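Local coordinates for protein probable enoyl-CoA hydratase/isomerase (Mycobacterium abscessus, PDB 3SWX) that probably acts as an enoyl-CoA hydratase or isomerase on acyl-CoA thioesters, as a trimer with the crotonase fold, at residues S102-V107 and Q202-Q207; R14-V19 and T196-A201; P93-G98 and A121-I126; L20-N25 and E39-A44. One frame throughout, in Å; residues are numbered along the deposited sequence.

Contact 1 of 4, residues S102-V107 and Q202-Q207; sequences SKPLLV and QTIARQ
Thr203 O, in the peptide just before the Ile204 that packs on Pro104 and Leu106, is gripped by two N-H groups that approach from opposite faces of its carbonyl plane. One is the backbone Arg206 N. The other is the side-chain amide of Gln207, whose NE2 lies 2.8 Å from Thr203 O with an N-H...O angle of 161° and keeps the oxygen almost in its own amide plane. This bond folds the Gln207 side chain back over the turn, and its OE1 bonds to Asn141 ND2 of the second subunit. Arg206 curls back too, laying one guanidinium face over Thr203 CA near the rim of the group and giving a weak bond from NH1 to Thr203 OG1.

The contact itself is purely apolar and small. Ile204 serves both partners by dividing its branches. CG2, anti to the backbone N, comes within 3.9 Å of Pro104 CG, and the proline ring and the isoleucine branch pass alongside one another, pointing opposite ways. The CG1 arm is extended (chi2 177°) and carries CD1 to 4.3 Å from Leu106 CD1. Leu105, between these two, points to the other side of the strand.

Pro104 and Leu106 belong to the face of strand 105-109 and its lead-in that helix 193-205 covers near its C-terminal end. Val212 of helix 209-225 touches both Pro104 and Ile204, Ile126 of strand 126-130 touches Leu106 and Ile204, and Leu168 and Thr169 of the second subunit pack on Pro104 and Ile204, so the contact borders a subunit interface.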
loop_
_atom_site.group_PDB
_atom_site.type_symbol
_atom_site.label_atom_id
_atom_site.label_comp_id
_atom_site.label_asym_id
_atom_site.label_seq_id
_atom_site.Cartn_x
_atom_site.Cartn_y
_atom_site.Cartn_z
ATOM N N SER B 102 12.699 -12.164 13.675
ATOM C CA SER B 102 13.902 -11.763 12.934
ATOM C C SER B 102 14.087 -12.585 11.691
ATOM O O SER B 102 14.932 -12.267 10.860
ATOM C CB SER B 102 15.161 -11.972 13.796
ATOM O OG SER B 102 15.150 -11.098 14.904
ATOM N N LYS B 103 13.316 -13.661 11.589
ATOM C CA LYS B 103 13.439 -14.600 10.483
ATOM C C LYS B 103 12.060 -14.882 9.904
ATOM O O LYS B 103 11.034 -14.604 10.556
ATOM C CB LYS B 103 14.107 -15.893 10.945
ATOM C CG LYS B 103 15.478 -15.686 11.518
ATOM C CD LYS B 103 16.110 -16.989 11.902
ATOM C CE LYS B 103 15.483 -17.601 13.135
ATOM N NZ LYS B 103 16.269 -18.792 13.563
ATOM N N PRO B 104 12.029 -15.438 8.682
ATOM C CA PRO B 104 10.776 -15.514 7.930
ATOM C C PRO B 104 9.729 -16.446 8.520
ATOM O O PRO B 104 10.069 -17.478 9.096
ATOM C CB PRO B 104 11.229 -15.981 6.547
ATOM C CG PRO B 104 12.648 -15.552 6.450
ATOM C CD PRO B 104 13.184 -15.770 7.828
ATOM N N LEU B 105 8.471 -16.033 8.420
ATOM C CA LEU B 105 7.317 -16.860 8.744
ATOM C C LEU B 105 6.380 -16.928 7.529
ATOM O O LEU B 105 6.006 -15.915 6.948
ATOM C CB LEU B 105 6.573 -16.313 9.950
ATOM C CG LEU B 105 5.341 -17.108 10.411
ATOM C CD1 LEU B 105 5.646 -18.534 10.929
ATOM C CD2 LEU B 105 4.529 -16.317 11.479
ATOM N N LEU B 106 6.024 -18.140 7.129
ATOM C CA LEU B 106 5.063 -18.317 6.068
ATOM C C LEU B 106 3.820 -18.932 6.685
ATOM O O LEU B 106 3.916 -19.749 7.600
ATOM C CB LEU B 106 5.625 -19.228 4.965
ATOM C CG LEU B 106 6.911 -18.756 4.271
ATOM C CD1 LEU B 106 8.164 -19.169 5.078
ATOM C CD2 LEU B 106 6.982 -19.292 2.856
ATOM N N VAL B 107 2.652 -18.535 6.199
ATOM C CA VAL B 107 1.400 -19.116 6.687
ATOM C C VAL B 107 0.613 -19.734 5.539
ATOM O O VAL B 107 0.393 -19.098 4.514
ATOM C CB VAL B 107 0.547 -18.082 7.464
ATOM C CG1 VAL B 107 -0.881 -18.582 7.655
ATOM C CG2 VAL B 107 1.195 -17.782 8.827
ATOM N N GLN B 202 11.969 -23.512 1.658
ATOM C CA GLN B 202 13.246 -24.115 1.281
ATOM C C GLN B 202 14.043 -23.197 0.339
ATOM O O GLN B 202 15.273 -23.132 0.422
ATOM C CB GLN B 202 13.038 -25.493 0.642
ATOM C CG GLN B 202 12.487 -26.561 1.580
ATOM C CD GLN B 202 13.428 -26.930 2.735
ATOM O OE1 GLN B 202 14.597 -26.522 2.763
ATOM N NE2 GLN B 202 12.900 -27.693 3.710
ATOM N N THR B 203 13.353 -22.488 -0.551
ATOM C CA THR B 203 14.049 -21.540 -1.432
ATOM C C THR B 203 14.686 -20.451 -0.609
ATOM O O THR B 203 15.848 -20.093 -0.839
ATOM C CB THR B 203 13.116 -20.928 -2.474
ATOM O OG1 THR B 203 12.588 -21.992 -3.273
ATOM C CG2 THR B 203 13.873 -19.958 -3.375
ATOM N N ILE B 204 13.933 -19.962 0.376
ATOM C CA ILE B 204 14.437 -18.960 1.317
ATOM C C ILE B 204 15.666 -19.485 2.034
ATOM O O ILE B 204 16.673 -18.767 2.174
ATOM C CB ILE B 204 13.349 -18.529 2.337
ATOM C CG1 ILE B 204 12.258 -17.722 1.630
ATOM C CG2 ILE B 204 13.953 -17.649 3.428
ATOM C CD1 ILE B 204 11.103 -17.300 2.524
ATOM N N ALA B 205 15.591 -20.751 2.454
ATOM C CA ALA B 205 16.682 -21.400 3.179
ATOM C C ALA B 205 17.952 -21.664 2.351
ATOM O O ALA B 205 19.014 -21.913 2.924
ATOM C CB ALA B 205 16.175 -22.707 3.846
ATOM N N ARG B 206 17.855 -21.634 1.022
ATOM C CA ARG B 206 19.039 -21.720 0.160
ATOM C C ARG B 206 19.726 -20.349 0.001
ATOM O O ARG B 206 20.842 -20.272 -0.514
ATOM C CB ARG B 206 18.686 -22.266 -1.241
ATOM C CG ARG B 206 18.145 -23.686 -1.270
ATOM C CD ARG B 206 18.116 -24.272 -2.683
ATOM N NE ARG B 206 17.185 -23.561 -3.557
ATOM C CZ ARG B 206 15.868 -23.789 -3.629
ATOM N NH1 ARG B 206 15.139 -23.074 -4.478
ATOM N NH2 ARG B 206 15.274 -24.718 -2.871
ATOM N N GLN B 207 19.070 -19.267 0.443
ATOM C CA GLN B 207 19.663 -17.936 0.340
ATOM C C GLN B 207 20.480 -17.612 1.593
ATOM O O GLN B 207 20.437 -18.342 2.592
ATOM C CB GLN B 207 18.577 -16.887 0.112
ATOM C CG GLN B 207 17.510 -17.344 -0.892
ATOM C CD GLN B 207 18.100 -17.820 -2.208
ATOM O OE1 GLN B 207 18.981 -17.170 -2.775
ATOM N NE2 GLN B 207 17.607 -18.944 -2.705
#

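Contact 2 of 4, residues R14-V19 and T196-A201; sequences RRDGYV and TAIAIA
Val19 and Ala201 bring the two backbones to 6.5 Å between their CA atoms, just where residues Asp16 to Val19 reverse the chain in a type II' turn. The turn is a tight two-residue hairpin, closed in both directions: Asp16 N bonds to Val19 O at 2.9 Å and Val19 N to Asp16 O at 3.0 Å. Gly17 holds its first corner with a positive phi of 63°, a conformation that suits glycine.

Across the contact the Ala201 methyl fits into the fork of Val19. Its CB lies 3.7 Å from Val19 CG1 and 3.8 Å from CG2, so both branches touch it almost equally. With CG1 anti to the backbone N (chi1 174°), the fork opens onto the helix. Asp16 makes the second touch: OD2 of its carboxylate stands 3.5 Å from Ile198 CG2, and the two side chains meet at a slant. This is a polar group against a methyl, without a hydrogen bond, at the more exposed side of the contact. The polar tie here is made by the main chain, through Asp16 O, which accepts from Gln202 NE2, one residue beyond Ala201.

The hairpin joins the edge strand 11-16 to strand 19-24, and helix 193-205 packs against one face of the sheet at the hairpin. Ile198 also touches Val21 and Val58, while Ala201 reaches Ala56 and Val58 of strand 56-61 and Leu106 of strand 105-109. Beside them, Ile200 touches Ile126 and Ile128 of strand 126-130 and Thr169 of the second subunit.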
loop_
_atom_site.group_PDB
_atom_site.type_symbol
_atom_site.label_atom_id
_atom_site.label_comp_id
_atom_site.label_asym_id
_atom_site.label_seq_id
_atom_site.Cartn_x
_atom_site.Cartn_y
_atom_site.Cartn_z
ATOM N N ARG B 14 7.418 -30.351 13.201
ATOM C CA ARG B 14 8.399 -31.138 12.486
ATOM C C ARG B 14 9.446 -30.209 11.921
ATOM O O ARG B 14 9.192 -28.994 11.797
ATOM C CB ARG B 14 7.747 -31.900 11.326
ATOM C CG ARG B 14 6.659 -32.880 11.723
ATOM C CD ARG B 14 5.883 -33.344 10.515
ATOM N NE ARG B 14 4.810 -32.415 10.160
ATOM C CZ ARG B 14 4.118 -32.445 9.020
ATOM N NH1 ARG B 14 4.382 -33.334 8.079
ATOM N NH2 ARG B 14 3.156 -31.562 8.811
ATOM N N ARG B 15 10.597 -30.790 11.572
ATOM C CA ARG B 15 11.690 -30.090 10.888
ATOM C C ARG B 15 12.005 -30.744 9.564
ATOM O O ARG B 15 12.128 -31.961 9.481
ATOM C CB ARG B 15 12.974 -30.168 11.692
ATOM C CG ARG B 15 13.052 -29.302 12.878
ATOM C CD ARG B 15 14.504 -29.169 13.279
ATOM N NE ARG B 15 14.646 -28.417 14.516
ATOM C CZ ARG B 15 15.740 -27.744 14.869
ATOM N NH1 ARG B 15 16.817 -27.694 14.081
ATOM N NH2 ARG B 15 15.750 -27.107 16.021
ATOM N N ASP B 16 12.165 -29.919 8.544
ATOM C CA ASP B 16 12.575 -30.343 7.229
ATOM C C ASP B 16 13.818 -29.525 6.915
ATOM O O ASP B 16 13.752 -28.436 6.303
ATOM C CB ASP B 16 11.430 -30.075 6.242
ATOM C CG ASP B 16 11.732 -30.532 4.827
ATOM O OD1 ASP B 16 12.749 -31.219 4.613
ATOM O OD2 ASP B 16 10.916 -30.195 3.933
ATOM N N GLY B 17 14.956 -30.043 7.387
ATOM C CA GLY B 17 16.251 -29.366 7.261
ATOM C C GLY B 17 16.266 -28.040 8.007
ATOM O O GLY B 17 16.066 -27.984 9.204
ATOM N N TYR B 18 16.468 -26.958 7.269
ATOM C CA TYR B 18 16.474 -25.609 7.835
ATOM C C TYR B 18 15.068 -25.028 8.067
ATOM O O TYR B 18 14.927 -23.907 8.547
ATOM C CB TYR B 18 17.213 -24.662 6.895
ATOM C CG TYR B 18 18.670 -24.971 6.649
ATOM C CD1 TYR B 18 19.580 -24.954 7.677
ATOM C CD2 TYR B 18 19.133 -25.232 5.365
ATOM C CE1 TYR B 18 20.935 -25.205 7.454
ATOM C CE2 TYR B 18 20.491 -25.486 5.119
ATOM C CZ TYR B 18 21.384 -25.470 6.168
ATOM O OH TYR B 18 22.717 -25.722 5.934
ATOM N N VAL B 19 14.022 -25.772 7.723
ATOM C CA VAL B 19 12.673 -25.234 7.796
ATOM C C VAL B 19 11.900 -25.858 8.951
ATOM O O VAL B 19 11.832 -27.080 9.051
ATOM C CB VAL B 19 11.908 -25.472 6.479
ATOM C CG1 VAL B 19 10.441 -25.031 6.613
ATOM C CG2 VAL B 19 12.583 -24.745 5.336
ATOM N N THR B 196 3.280 -26.183 -0.780
ATOM C CA THR B 196 3.713 -25.026 -1.551
ATOM C C THR B 196 4.474 -24.083 -0.633
ATOM O O THR B 196 5.545 -23.588 -1.012
ATOM C CB THR B 196 2.540 -24.315 -2.274
ATOM O OG1 THR B 196 1.916 -25.243 -3.167
ATOM C CG2 THR B 196 3.015 -23.093 -3.084
ATOM N N ALA B 197 3.966 -23.886 0.583
ATOM C CA ALA B 197 4.636 -23.009 1.543
ATOM C C ALA B 197 6.028 -23.539 1.953
ATOM O O ALA B 197 6.968 -22.762 2.066
ATOM C CB ALA B 197 3.750 -22.779 2.785
ATOM N N ILE B 198 6.167 -24.853 2.139
ATOM C CA ILE B 198 7.474 -25.455 2.489
ATOM C C ILE B 198 8.443 -25.333 1.307
ATOM O O ILE B 198 9.620 -25.044 1.495
ATOM C CB ILE B 198 7.337 -26.930 2.921
ATOM C CG1 ILE B 198 6.596 -27.051 4.252
ATOM C CG2 ILE B 198 8.721 -27.651 3.033
ATOM C CD1 ILE B 198 6.010 -28.456 4.493
ATOM N N ALA B 199 7.968 -25.533 0.076
ATOM C CA ALA B 199 8.881 -25.385 -1.062
ATOM C C ALA B 199 9.463 -23.954 -1.065
ATOM O O ALA B 199 10.678 -23.761 -1.264
ATOM C CB ALA B 199 8.188 -25.728 -2.407
ATOM N N ILE B 200 8.611 -22.955 -0.814
ATOM C CA ILE B 200 9.065 -21.565 -0.809
ATOM C C ILE B 200 10.017 -21.297 0.355
ATOM O O ILE B 200 11.000 -20.572 0.210
ATOM C CB ILE B 200 7.885 -20.549 -0.781
ATOM C CG1 ILE B 200 7.026 -20.681 -2.048
ATOM C CG2 ILE B 200 8.443 -19.116 -0.690
ATOM C CD1 ILE B 200 5.605 -20.111 -1.918
ATOM N N ALA B 201 9.682 -21.856 1.510
ATOM C CA ALA B 201 10.537 -21.813 2.692
ATOM C C ALA B 201 11.923 -22.400 2.395
ATOM O O ALA B 201 12.927 -21.846 2.805
ATOM C CB ALA B 201 9.859 -22.597 3.841
#

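Contact 3 of 4, residues P93-G98 and A121-I126; sequences PWQVDG and ALAADI
Ala123 presses its methyl against the backbone of the 93-98 loop, its CB lying 3.9 Å from Trp94 O and 4.0 Å from Pro93 O. This is the close-packed side, a small side chain set against two successive peptide oxygens. The Trp94 indole turns to other partners, Phe33 edge-to-face and Leu116 O through NE1, while Arg153 holds the loop through Trp94 O and Gln95 O. A bound 1,2-ethanediol lies about 4 Å from the Trp94 side chain.

The other side is loose and wet. Gln95 CG lies beside the backbone N (chi1 -57°) and the chain runs on extended, which carries the amide to the helix end. NE2 stops 3.9 Å short of Ala123 O, too far for a direct bond, and one water bridges them, at 2.9 Å from NE2 and 3.0 Å from the oxygen. A second water lies 2.7 Å from Ala123 O and within a weak bond of Gln95 OE1. The amide is also held from within its loop: NE2 gives a fairly straight bond (162°) to Pro93 O at 3.3 Å, arriving above the carbonyl plane. Leu101 N donates to OE1, which helps fix which way round the amide sits.

Ala123 ends helix 116-123; the first water donates to its carbonyl, the second probably too, joining loop and helix through solvent and van der Waals contact.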
loop_
_atom_site.group_PDB
_atom_site.type_symbol
_atom_site.label_atom_id
_atom_site.label_comp_id
_atom_site.label_asym_id
_atom_site.label_seq_id
_atom_site.Cartn_x
_atom_site.Cartn_y
_atom_site.Cartn_z
ATOM N N PRO B 93 2.608 -14.362 18.843
ATOM C CA PRO B 93 2.568 -14.765 17.434
ATOM C C PRO B 93 2.024 -13.679 16.509
ATOM O O PRO B 93 2.460 -13.603 15.375
ATOM C CB PRO B 93 1.653 -15.997 17.434
ATOM C CG PRO B 93 1.793 -16.554 18.828
ATOM C CD PRO B 93 1.894 -15.317 19.707
ATOM N N TRP B 94 1.116 -12.839 17.017
ATOM C CA TRP B 94 0.589 -11.693 16.267
ATOM C C TRP B 94 1.537 -10.486 16.243
ATOM O O TRP B 94 1.323 -9.534 15.469
ATOM C CB TRP B 94 -0.812 -11.304 16.789
ATOM C CG TRP B 94 -1.803 -12.348 16.423
ATOM C CD1 TRP B 94 -2.614 -12.360 15.343
ATOM C CD2 TRP B 94 -2.029 -13.581 17.116
ATOM N NE1 TRP B 94 -3.369 -13.522 15.326
ATOM C CE2 TRP B 94 -3.019 -14.282 16.411
ATOM C CE3 TRP B 94 -1.501 -14.151 18.285
ATOM C CZ2 TRP B 94 -3.480 -15.534 16.824
ATOM C CZ3 TRP B 94 -1.968 -15.400 18.690
ATOM C CH2 TRP B 94 -2.941 -16.070 17.964
ATOM N N GLN B 95 2.578 -10.528 17.072
ATOM C CA GLN B 95 3.694 -9.578 16.986
ATOM C C GLN B 95 3.232 -8.102 17.005
ATOM O O GLN B 95 3.702 -7.267 16.227
ATOM C CB GLN B 95 4.549 -9.882 15.761
ATOM C CG GLN B 95 5.102 -11.313 15.740
ATOM C CD GLN B 95 5.708 -11.693 14.408
ATOM O OE1 GLN B 95 6.677 -11.085 13.960
ATOM N NE2 GLN B 95 5.129 -12.692 13.757
ATOM N N VAL B 96 2.340 -7.809 17.936
ATOM C CA VAL B 96 1.790 -6.470 18.156
ATOM C C VAL B 96 2.116 -5.892 19.544
ATOM O O VAL B 96 1.457 -4.956 19.974
ATOM C CB VAL B 96 0.256 -6.471 17.999
ATOM C CG1 VAL B 96 -0.140 -6.612 16.562
ATOM C CG2 VAL B 96 -0.373 -7.571 18.857
ATOM N N ASP B 97 3.107 -6.446 20.245
ATOM C CA ASP B 97 3.498 -5.928 21.552
ATOM C C ASP B 97 4.853 -5.245 21.500
ATOM O O ASP B 97 5.427 -4.979 22.525
ATOM C CB ASP B 97 3.535 -7.038 22.622
ATOM C CG ASP B 97 2.178 -7.690 22.846
ATOM O OD1 ASP B 97 1.137 -7.007 22.718
ATOM O OD2 ASP B 97 2.153 -8.893 23.157
ATOM N N GLY B 98 5.355 -4.936 20.315
ATOM C CA GLY B 98 6.621 -4.216 20.182
ATOM C C GLY B 98 7.779 -5.097 19.736
ATOM O O GLY B 98 8.899 -4.620 19.584
ATOM N N ALA B 121 -2.075 -14.489 9.425
ATOM C CA ALA B 121 -1.597 -14.373 8.061
ATOM C C ALA B 121 -1.016 -12.982 7.791
ATOM O O ALA B 121 0.021 -12.859 7.145
ATOM C CB ALA B 121 -2.720 -14.732 7.042
ATOM N N LEU B 122 -1.667 -11.933 8.281
ATOM C CA LEU B 122 -1.127 -10.586 8.127
ATOM C C LEU B 122 0.181 -10.359 8.898
ATOM O O LEU B 122 0.960 -9.476 8.534
ATOM C CB LEU B 122 -2.166 -9.513 8.525
ATOM C CG LEU B 122 -3.374 -9.279 7.592
ATOM C CD1 LEU B 122 -4.423 -8.402 8.315
ATOM C CD2 LEU B 122 -2.961 -8.638 6.274
ATOM N N ALA B 123 0.412 -11.104 9.970
ATOM C CA ALA B 123 1.645 -10.966 10.755
ATOM C C ALA B 123 2.859 -11.635 10.072
ATOM O O ALA B 123 3.988 -11.248 10.328
ATOM C CB ALA B 123 1.448 -11.531 12.162
ATOM N N ALA B 124 2.603 -12.615 9.198
ATOM C CA ALA B 124 3.623 -13.380 8.520
ATOM C C ALA B 124 4.179 -12.629 7.328
ATOM O O ALA B 124 3.759 -11.509 7.018
ATOM C CB ALA B 124 3.056 -14.738 8.056
ATOM N N ASP B 125 5.138 -13.264 6.663
ATOM C CA ASP B 125 5.809 -12.651 5.527
ATOM C C ASP B 125 5.267 -13.125 4.197
ATOM O O ASP B 125 5.311 -12.386 3.228
ATOM C CB ASP B 125 7.318 -12.889 5.623
ATOM C CG ASP B 125 7.865 -12.418 6.927
ATOM O OD1 ASP B 125 7.689 -11.206 7.219
ATOM O OD2 ASP B 125 8.395 -13.259 7.684
ATOM N N ILE B 126 4.744 -14.345 4.152
ATOM C CA ILE B 126 4.220 -14.917 2.898
ATOM C C ILE B 126 3.045 -15.806 3.241
ATOM O O ILE B 126 3.113 -16.613 4.192
ATOM C CB ILE B 126 5.292 -15.755 2.094
ATOM C CG1 ILE B 126 6.521 -14.914 1.703
ATOM C CG2 ILE B 126 4.678 -16.337 0.785
ATOM C CD1 ILE B 126 7.736 -15.752 1.423
HETATM O O HOH W 1 6.292 -12.956 11.068
HETATM O O HOH W 2 5.008 -9.501 12.133
#

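Contact 4 of 4, residues L20-N25 and E39-A44; sequences LVIGLN and EELALA
The beta-alpha-beta unit formed by strand 19-24, helix 35-50 and strand 56-61 gives this contact: Ile22 and Leu24 of its first strand meet Leu41 and Ala44 of the helix that returns over the sheet. Over these segments the two axes run antiparallel, at 175°, and approach to 10.7 Å.

Leu41 is the residue that spans both strand positions. Its CG stands anti to the backbone N (chi1 -174°), which directs the two methyls at the sheet: CD1 comes to 4.2 Å from Ile22 CG2, and CD2 to 4.1 Å from Leu24 CD2. Ile22 in turn uses two branches, since its CD1, at the end of the other arm, lies 4.3 Å from Ala44 CB, about one helical turn beyond Leu41. There the longer arm of Ile22 meets the short Ala44 methyl. All four residues are buried, and no hydrogen bond crosses between the segments.

Leu59 of the neighbouring strand 56-61 touches both Ile22 and Leu24, and on the other side Leu11 and Ile13 of strand 11-16 reach Leu24 and Ala44. Phe33 and Pro93, from loops, also lie against Leu41.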
loop_
_atom_site.group_PDB
_atom_site.type_symbol
_atom_site.label_atom_id
_atom_site.label_comp_id
_atom_site.label_asym_id
_atom_site.label_seq_id
_atom_site.Cartn_x
_atom_site.Cartn_y
_atom_site.Cartn_z
ATOM N N LEU B 20 11.317 -25.018 9.806
ATOM C CA LEU B 20 10.411 -25.468 10.864
ATOM C C LEU B 20 8.974 -25.490 10.358
ATOM O O LEU B 20 8.524 -24.536 9.704
ATOM C CB LEU B 20 10.474 -24.527 12.062
ATOM C CG LEU B 20 9.844 -25.026 13.367
ATOM C CD1 LEU B 20 10.650 -26.179 13.910
ATOM C CD2 LEU B 20 9.838 -23.884 14.394
ATOM N N VAL B 21 8.269 -26.575 10.637
ATOM C CA VAL B 21 6.876 -26.731 10.211
ATOM C C VAL B 21 6.005 -26.918 11.458
ATOM O O VAL B 21 6.113 -27.915 12.162
ATOM C CB VAL B 21 6.712 -27.927 9.220
ATOM C CG1 VAL B 21 5.284 -28.039 8.707
ATOM C CG2 VAL B 21 7.657 -27.789 8.024
ATOM N N ILE B 22 5.145 -25.939 11.723
ATOM C CA ILE B 22 4.312 -25.934 12.912
ATOM C C ILE B 22 2.883 -26.062 12.487
ATOM O O ILE B 22 2.397 -25.255 11.669
ATOM C CB ILE B 22 4.425 -24.605 13.687
ATOM C CG1 ILE B 22 5.884 -24.321 14.078
ATOM C CG2 ILE B 22 3.479 -24.604 14.916
ATOM C CD1 ILE B 22 6.131 -22.832 14.471
ATOM N N GLY B 23 2.203 -27.068 13.038
ATOM C CA GLY B 23 0.799 -27.304 12.735
ATOM C C GLY B 23 -0.076 -27.035 13.949
ATOM O O GLY B 23 0.143 -27.617 15.013
ATOM N N LEU B 24 -1.031 -26.116 13.812
ATOM C CA LEU B 24 -2.050 -25.966 14.837
ATOM C C LEU B 24 -2.749 -27.311 14.924
ATOM O O LEU B 24 -3.169 -27.879 13.907
ATOM C CB LEU B 24 -3.045 -24.850 14.510
ATOM C CG LEU B 24 -2.491 -23.440 14.207
ATOM C CD1 LEU B 24 -3.653 -22.489 13.901
ATOM C CD2 LEU B 24 -1.596 -22.902 15.356
ATOM N N ASN B 25 -2.869 -27.848 16.123
ATOM C CA ASN B 25 -3.333 -29.229 16.241
ATOM C C ASN B 25 -4.424 -29.426 17.296
ATOM O O ASN B 25 -4.267 -30.234 18.203
ATOM C CB ASN B 25 -2.123 -30.170 16.475
ATOM C CG ASN B 25 -2.491 -31.638 16.300
ATOM O OD1 ASN B 25 -3.438 -31.957 15.587
ATOM N ND2 ASN B 25 -1.766 -32.524 16.962
ATOM N N GLU B 39 -0.301 -19.990 24.232
ATOM C CA GLU B 39 0.983 -19.998 24.943
ATOM C C GLU B 39 2.016 -20.896 24.263
ATOM O O GLU B 39 3.187 -20.533 24.162
ATOM C CB GLU B 39 0.784 -20.375 26.430
ATOM C CG GLU B 39 -0.131 -19.363 27.155
ATOM C CD GLU B 39 -0.132 -19.482 28.670
ATOM O OE1 GLU B 39 0.098 -20.588 29.198
ATOM O OE2 GLU B 39 -0.383 -18.450 29.334
ATOM N N GLU B 40 1.586 -22.049 23.764
ATOM C CA GLU B 40 2.493 -22.945 23.065
ATOM C C GLU B 40 3.017 -22.329 21.760
ATOM O O GLU B 40 4.230 -22.382 21.487
ATOM C CB GLU B 40 1.836 -24.308 22.819
ATOM C CG GLU B 40 1.683 -25.116 24.120
ATOM C CD GLU B 40 1.376 -26.578 23.893
ATOM O OE1 GLU B 40 0.764 -26.935 22.856
ATOM O OE2 GLU B 40 1.742 -27.374 24.776
ATOM N N LEU B 41 2.126 -21.730 20.969
ATOM C CA LEU B 41 2.550 -21.069 19.720
ATOM C C LEU B 41 3.550 -19.946 19.992
ATOM O O LEU B 41 4.551 -19.792 19.277
ATOM C CB LEU B 41 1.351 -20.555 18.912
ATOM C CG LEU B 41 1.666 -19.983 17.517
ATOM C CD1 LEU B 41 2.470 -20.998 16.709
ATOM C CD2 LEU B 41 0.401 -19.536 16.733
ATOM N N ALA B 42 3.289 -19.171 21.033
ATOM C CA ALA B 42 4.252 -18.165 21.510
ATOM C C ALA B 42 5.621 -18.771 21.815
ATOM O O ALA B 42 6.652 -18.244 21.381
ATOM C CB ALA B 42 3.694 -17.412 22.741
ATOM N N LEU B 43 5.635 -19.892 22.531
ATOM C CA LEU B 43 6.896 -20.569 22.858
ATOM C C LEU B 43 7.594 -21.093 21.602
ATOM O O LEU B 43 8.802 -20.862 21.409
ATOM C CB LEU B 43 6.672 -21.714 23.850
ATOM C CG LEU B 43 6.305 -21.272 25.275
ATOM C CD1 LEU B 43 5.907 -22.462 26.182
ATOM C CD2 LEU B 43 7.470 -20.491 25.905
ATOM N N ALA B 44 6.837 -21.776 20.743
ATOM C CA ALA B 44 7.396 -22.373 19.544
ATOM C C ALA B 44 8.076 -21.317 18.683
ATOM O O ALA B 44 9.203 -21.515 18.212
ATOM C CB ALA B 44 6.314 -23.112 18.751
#

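From the N terminus, strand 11-16 turns into strand 19-24, and contact 4 closes the first, short loop by folding helix 35-50 onto one face of the sheet. Contact 3 follows in series, tying the 93-98 loop to the end of helix 116-123; Pro93 also packs on Leu41 of contact 4. Contact 2 closes the longest loop, bringing helix 193-205 back against the opening hairpin, and both contacts 3 and 4 nest inside it. Contact 1, in series with contact 4, crosses contacts 2 and 3, joining residues 102-107 to the same helix. Backbone bonds pair 105-107 with 125-126 in the sheet, whose two faces carry helix 35-50 and helix 193-205.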